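PDB 7A9X: protein RMD9, mitochondrial from Saccharomyces cerevisiae S288C, which binds a dodecameric RNA motif in the 3'-UTRs of mitochondrial mRNAs and takes part in their processing or stability. Local coordinates for residues A[338-349]-A[385-396]. Sequence-based numbering, arbitrary orientation.
Sequences DHVYRIWEKAVK and KLQEIITFYSGV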
loop_
_atom_site.group_PDB
_atom_site.type_symbol
_atom_site.label_atom_id
_atom_site.label_comp_id
_atom_site.label_asym_id
_atom_site.label_seq_id
_atom_site.Cartn_x
_atom_site.Cartn_y
_atom_site.Cartn_z
ATOM N N ASP A 338 17.205 7.803 17.698
ATOM C CA ASP A 338 17.024 9.251 17.733
ATOM C C ASP A 338 17.032 9.841 16.331
ATOM O O ASP A 338 16.264 10.765 16.037
ATOM C CB ASP A 338 18.103 9.901 18.601
ATOM C CG ASP A 338 17.740 9.900 20.073
ATOM O OD1 ASP A 338 16.531 9.915 20.388
ATOM O OD2 ASP A 338 18.661 9.886 20.915
ATOM N N HIS A 339 17.885 9.319 15.444
ATOM C CA HIS A 339 17.877 9.789 14.063
ATOM C C HIS A 339 16.561 9.444 13.378
ATOM O O HIS A 339 15.997 10.272 12.653
ATOM C CB HIS A 339 19.059 9.196 13.297
ATOM C CG HIS A 339 19.342 9.890 12.000
ATOM N ND1 HIS A 339 20.303 9.451 11.113
ATOM C CD2 HIS A 339 18.797 10.998 11.445
ATOM C CE1 HIS A 339 20.333 10.257 10.068
ATOM N NE2 HIS A 339 19.430 11.204 10.244
ATOM N N VAL A 340 16.059 8.227 13.597
ATOM C CA VAL A 340 14.747 7.850 13.082
ATOM C C VAL A 340 13.662 8.719 13.704
ATOM O O VAL A 340 12.720 9.145 13.023
ATOM C CB VAL A 340 14.492 6.354 13.342
ATOM C CG1 VAL A 340 13.068 5.973 12.967
ATOM C CG2 VAL A 340 15.488 5.505 12.575
ATOM N N TYR A 341 13.783 9.007 15.001
ATOM C CA TYR A 341 12.770 9.795 15.693
ATOM C C TYR A 341 12.764 11.241 15.211
ATOM O O TYR A 341 11.699 11.858 15.093
ATOM C CB TYR A 341 13.003 9.721 17.202
ATOM C CG TYR A 341 11.990 10.469 18.039
ATOM C CD1 TYR A 341 10.635 10.180 17.952
ATOM C CD2 TYR A 341 12.392 11.450 18.931
ATOM C CE1 TYR A 341 9.709 10.858 18.723
ATOM C CE2 TYR A 341 11.475 12.132 19.706
ATOM C CZ TYR A 341 10.135 11.833 19.600
ATOM O OH TYR A 341 9.220 12.513 20.371
ATOM N N ARG A 342 13.942 11.796 14.914
ATOM C CA ARG A 342 14.009 13.179 14.452
ATOM C C ARG A 342 13.405 13.334 13.061
ATOM O O ARG A 342 12.725 14.327 12.782
ATOM C CB ARG A 342 15.457 13.673 14.472
ATOM C CG ARG A 342 15.981 13.973 15.871
ATOM C CD ARG A 342 17.370 14.602 15.847
ATOM N NE ARG A 342 18.433 13.614 15.674
ATOM C CZ ARG A 342 19.021 13.339 14.514
ATOM N NH1 ARG A 342 19.982 12.425 14.459
ATOM N NH2 ARG A 342 18.653 13.976 13.410
ATOM N N ILE A 343 13.644 12.368 12.173
ATOM C CA ILE A 343 13.060 12.442 10.837
ATOM C C ILE A 343 11.550 12.259 10.907
ATOM O O ILE A 343 10.791 12.948 10.213
ATOM C CB ILE A 343 13.718 11.408 9.905
ATOM C CG1 ILE A 343 15.216 11.697 9.757
ATOM C CG2 ILE A 343 13.033 11.400 8.544
ATOM C CD1 ILE A 343 15.522 13.073 9.196
ATOM N N TRP A 344 11.088 11.338 11.758
ATOM C CA TRP A 344 9.655 11.132 11.929
ATOM C C TRP A 344 8.973 12.391 12.448
ATOM O O TRP A 344 7.859 12.721 12.025
ATOM C CB TRP A 344 9.409 9.958 12.874
ATOM C CG TRP A 344 7.966 9.734 13.197
ATOM C CD1 TRP A 344 7.048 9.071 12.437
ATOM C CD2 TRP A 344 7.277 10.167 14.374
ATOM N NE1 TRP A 344 5.827 9.066 13.069
ATOM C CE2 TRP A 344 5.941 9.733 14.259
ATOM C CE3 TRP A 344 7.659 10.882 15.515
ATOM C CZ2 TRP A 344 4.985 9.989 15.240
ATOM C CZ3 TRP A 344 6.710 11.136 16.489
ATOM C CH2 TRP A 344 5.386 10.690 16.345
ATOM N N GLU A 345 9.628 13.110 13.366
ATOM C CA GLU A 345 9.052 14.347 13.884
ATOM C C GLU A 345 8.897 15.387 12.783
ATOM O O GLU A 345 7.872 16.076 12.710
ATOM C CB GLU A 345 9.912 14.903 15.019
ATOM C CG GLU A 345 9.633 14.301 16.384
ATOM C CD GLU A 345 10.436 14.972 17.482
ATOM O OE1 GLU A 345 11.524 15.506 17.178
ATOM O OE2 GLU A 345 9.977 14.974 18.644
ATOM N N LYS A 346 9.905 15.518 11.917
ATOM C CA LYS A 346 9.814 16.481 10.826
ATOM C C LYS A 346 8.734 16.083 9.827
ATOM O O LYS A 346 8.035 16.946 9.286
ATOM C CB LYS A 346 11.170 16.620 10.132
ATOM C CG LYS A 346 12.242 17.266 10.996
ATOM C CD LYS A 346 13.519 17.500 10.211
ATOM C CE LYS A 346 14.558 18.216 11.056
ATOM N NZ LYS A 346 15.768 18.569 10.263
ATOM N N ALA A 347 8.578 14.783 9.575
ATOM C CA ALA A 347 7.541 14.337 8.650
ATOM C C ALA A 347 6.148 14.595 9.215
ATOM O O ALA A 347 5.247 15.023 8.484
ATOM C CB ALA A 347 7.727 12.856 8.328
ATOM N N VAL A 348 5.957 14.350 10.513
ATOM C CA VAL A 348 4.655 14.577 11.135
ATOM C C VAL A 348 4.292 16.057 11.096
ATOM O O VAL A 348 3.145 16.421 10.810
ATOM C CB VAL A 348 4.645 14.025 12.571
ATOM C CG1 VAL A 348 3.411 14.502 13.321
ATOM C CG2 VAL A 348 4.695 12.506 12.551
ATOM N N LYS A 349 5.259 16.935 11.378
ATOM C CA LYS A 349 4.983 18.366 11.312
ATOM C C LYS A 349 4.717 18.822 9.883
ATOM O O LYS A 349 3.881 19.705 9.664
ATOM C CB LYS A 349 6.142 19.161 11.915
ATOM C CG LYS A 349 6.148 19.181 13.432
ATOM C CD LYS A 349 7.238 20.091 13.976
ATOM C CE LYS A 349 7.145 20.209 15.491
ATOM N NZ LYS A 349 8.206 21.089 16.051
ATOM N N LYS A 385 9.215 7.191 26.785
ATOM C CA LYS A 385 9.406 7.713 25.436
ATOM C C LYS A 385 8.089 7.784 24.672
ATOM O O LYS A 385 7.886 8.708 23.877
ATOM C CB LYS A 385 10.419 6.856 24.675
ATOM C CG LYS A 385 10.973 7.509 23.416
ATOM C CD LYS A 385 11.879 8.686 23.748
ATOM C CE LYS A 385 12.488 9.292 22.491
ATOM N NZ LYS A 385 13.466 10.374 22.805
ATOM N N LEU A 386 7.185 6.826 24.900
ATOM C CA LEU A 386 5.872 6.877 24.261
ATOM C C LEU A 386 5.098 8.116 24.688
ATOM O O LEU A 386 4.433 8.755 23.864
ATOM C CB LEU A 386 5.072 5.615 24.587
ATOM C CG LEU A 386 5.433 4.333 23.837
ATOM C CD1 LEU A 386 4.633 3.164 24.384
ATOM C CD2 LEU A 386 5.189 4.499 22.346
ATOM N N GLN A 387 5.165 8.468 25.976
ATOM C CA GLN A 387 4.473 9.661 26.454
ATOM C C GLN A 387 5.003 10.914 25.773
ATOM O O GLN A 387 4.233 11.819 25.433
ATOM C CB GLN A 387 4.609 9.774 27.972
ATOM C CG GLN A 387 3.902 8.673 28.741
ATOM C CD GLN A 387 4.171 8.743 30.231
ATOM O OE1 GLN A 387 5.165 9.326 30.666
ATOM N NE2 GLN A 387 3.282 8.153 31.021
ATOM N N GLU A 388 6.319 10.985 25.566
ATOM C CA GLU A 388 6.890 12.102 24.822
ATOM C C GLU A 388 6.397 12.104 23.380
ATOM O O GLU A 388 6.130 13.168 22.808
ATOM C CB GLU A 388 8.416 12.033 24.877
ATOM C CG GLU A 388 9.131 13.077 24.031
ATOM C CD GLU A 388 10.641 12.911 24.052
ATOM O OE1 GLU A 388 11.169 12.337 25.028
ATOM O OE2 GLU A 388 11.302 13.352 23.087
ATOM N N ILE A 389 6.260 10.918 22.783
ATOM C CA ILE A 389 5.741 10.813 21.424
ATOM C C ILE A 389 4.279 11.241 21.374
ATOM O O ILE A 389 3.853 11.941 20.447
ATOM C CB ILE A 389 5.939 9.377 20.901
ATOM C CG1 ILE A 389 7.433 9.059 20.781
ATOM C CG2 ILE A 389 5.237 9.182 19.567
ATOM C CD1 ILE A 389 7.732 7.604 20.501
ATOM N N ILE A 390 3.488 10.836 22.370
ATOM C CA ILE A 390 2.074 11.201 22.400
ATOM C C ILE A 390 1.913 12.705 22.592
ATOM O O ILE A 390 1.056 13.340 21.964
ATOM C CB ILE A 390 1.347 10.405 23.500
ATOM C CG1 ILE A 390 1.305 8.921 23.137
ATOM C CG2 ILE A 390 -0.058 10.943 23.718
ATOM C CD1 ILE A 390 0.861 8.027 24.272
ATOM N N THR A 391 2.735 13.297 23.460
ATOM C CA THR A 391 2.688 14.741 23.666
ATOM C C THR A 391 3.059 15.491 22.392
ATOM O O THR A 391 2.389 16.461 22.016
ATOM C CB THR A 391 3.618 15.134 24.817
ATOM O OG1 THR A 391 3.110 14.597 26.046
ATOM C CG2 THR A 391 3.729 16.647 24.940
ATOM N N PHE A 392 4.117 15.052 21.708
ATOM C CA PHE A 392 4.511 15.707 20.466
ATOM C C PHE A 392 3.432 15.561 19.401
ATOM O O PHE A 392 3.097 16.526 18.701
ATOM C CB PHE A 392 5.833 15.138 19.955
ATOM C CG PHE A 392 6.082 15.427 18.504
ATOM C CD1 PHE A 392 6.608 16.646 18.110
ATOM C CD2 PHE A 392 5.767 14.488 17.531
ATOM C CE1 PHE A 392 6.827 16.921 16.776
ATOM C CE2 PHE A 392 5.980 14.756 16.196
ATOM C CZ PHE A 392 6.512 15.975 15.816
ATOM N N TYR A 393 2.896 14.348 19.243
ATOM C CA TYR A 393 1.882 14.110 18.223
ATOM C C TYR A 393 0.615 14.909 18.504
ATOM O O TYR A 393 -0.036 15.390 17.569
ATOM C CB TYR A 393 1.578 12.611 18.139
ATOM C CG TYR A 393 0.976 12.155 16.829
ATOM C CD1 TYR A 393 1.780 11.915 15.720
ATOM C CD2 TYR A 393 -0.393 11.944 16.704
ATOM C CE1 TYR A 393 1.235 11.489 14.519
ATOM C CE2 TYR A 393 -0.946 11.517 15.510
ATOM C CZ TYR A 393 -0.129 11.292 14.421
ATOM O OH TYR A 393 -0.682 10.868 13.234
ATOM N N SER A 394 0.257 15.073 19.780
ATOM C CA SER A 394 -0.883 15.916 20.123
ATOM C C SER A 394 -0.625 17.368 19.742
ATOM O O SER A 394 -1.537 18.069 19.286
ATOM C CB SER A 394 -1.189 15.803 21.617
ATOM O OG SER A 394 -1.479 14.467 21.987
ATOM N N GLY A 395 0.611 17.838 19.917
ATOM C CA GLY A 395 0.936 19.218 19.601
ATOM C C GLY A 395 0.877 19.547 18.125
ATOM O O GLY A 395 0.802 20.726 17.768
ATOM N N VAL A 396 0.909 18.536 17.262
ATOM C CA VAL A 396 0.861 18.763 15.822
ATOM C C VAL A 396 -0.571 18.744 15.304
ATOM O O VAL A 396 -0.960 19.604 14.511
ATOM C CB VAL A 396 1.734 17.716 15.101
ATOM C CG1 VAL A 396 1.682 17.923 13.595
ATOM C CG2 VAL A 396 3.166 17.782 15.608
#
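The far rim of the Trp344 indole touches Ile389 and Tyr393, with Trp344 CH2 3.6 Å from Ile389 CG2. Val348 CG1 reaches both Tyr393 and Val396. Phe392 fits as a knob into a hole made by Trp344, Glu345, Val348 and Lys349. Its CG lies anti to the backbone N (chi1 162°), which sends the ring across to helix 337-351. The six-membered ring of Trp344 packs obliquely on Phe392, with the planes at 55°. Glu345 covers one face, its CG 3.7 Å from the centroid of the Phe392 ring in a CH-pi contact. Val396 CG2, from the same helix as Phe392, lies over the opposite face. Lys349 CE meets the ring edge, 3.5 Å from Phe392 CE1. With alanine in place of Phe392, a gap is likely to open between Trp344 and Lys349, and Glu345 CG would lose the ring it lies against.

Tyr341 is a second knob, from helix 337-351, set among Lys385, Glu388, Ile389 and Phe392. Its CE1 rests 3.6 Å from Ile389 CG1, while Glu345 CG and Lys385 CE lie over opposite faces of its ring, both toward the rim. Further out, Lys385 NZ joins two long salt bridges, to Asp338 OD1 at 3.9 Å and to Glu388 OE2 at 3.7 Å. The bend of the lysine chain at chi2 helps bring its amine between the two carboxylates.

The two helices run nearly parallel, crossing at -23°, and join what are inferred to be the PPR5 and PPR6 repeats, as expected for successive repeats in an alpha-solenoid. Helix 357-374 backs the buried side: Asn364 hydrogen-bonds Trp344 NE1 and Tyr393 OH, and Phe367 stacks on Trp344. Tyr393 OH also bonds Asp400, and its ring stacks on Phe403 of helix 401-410. Helix 320-334 packs against Val340 and Ile343.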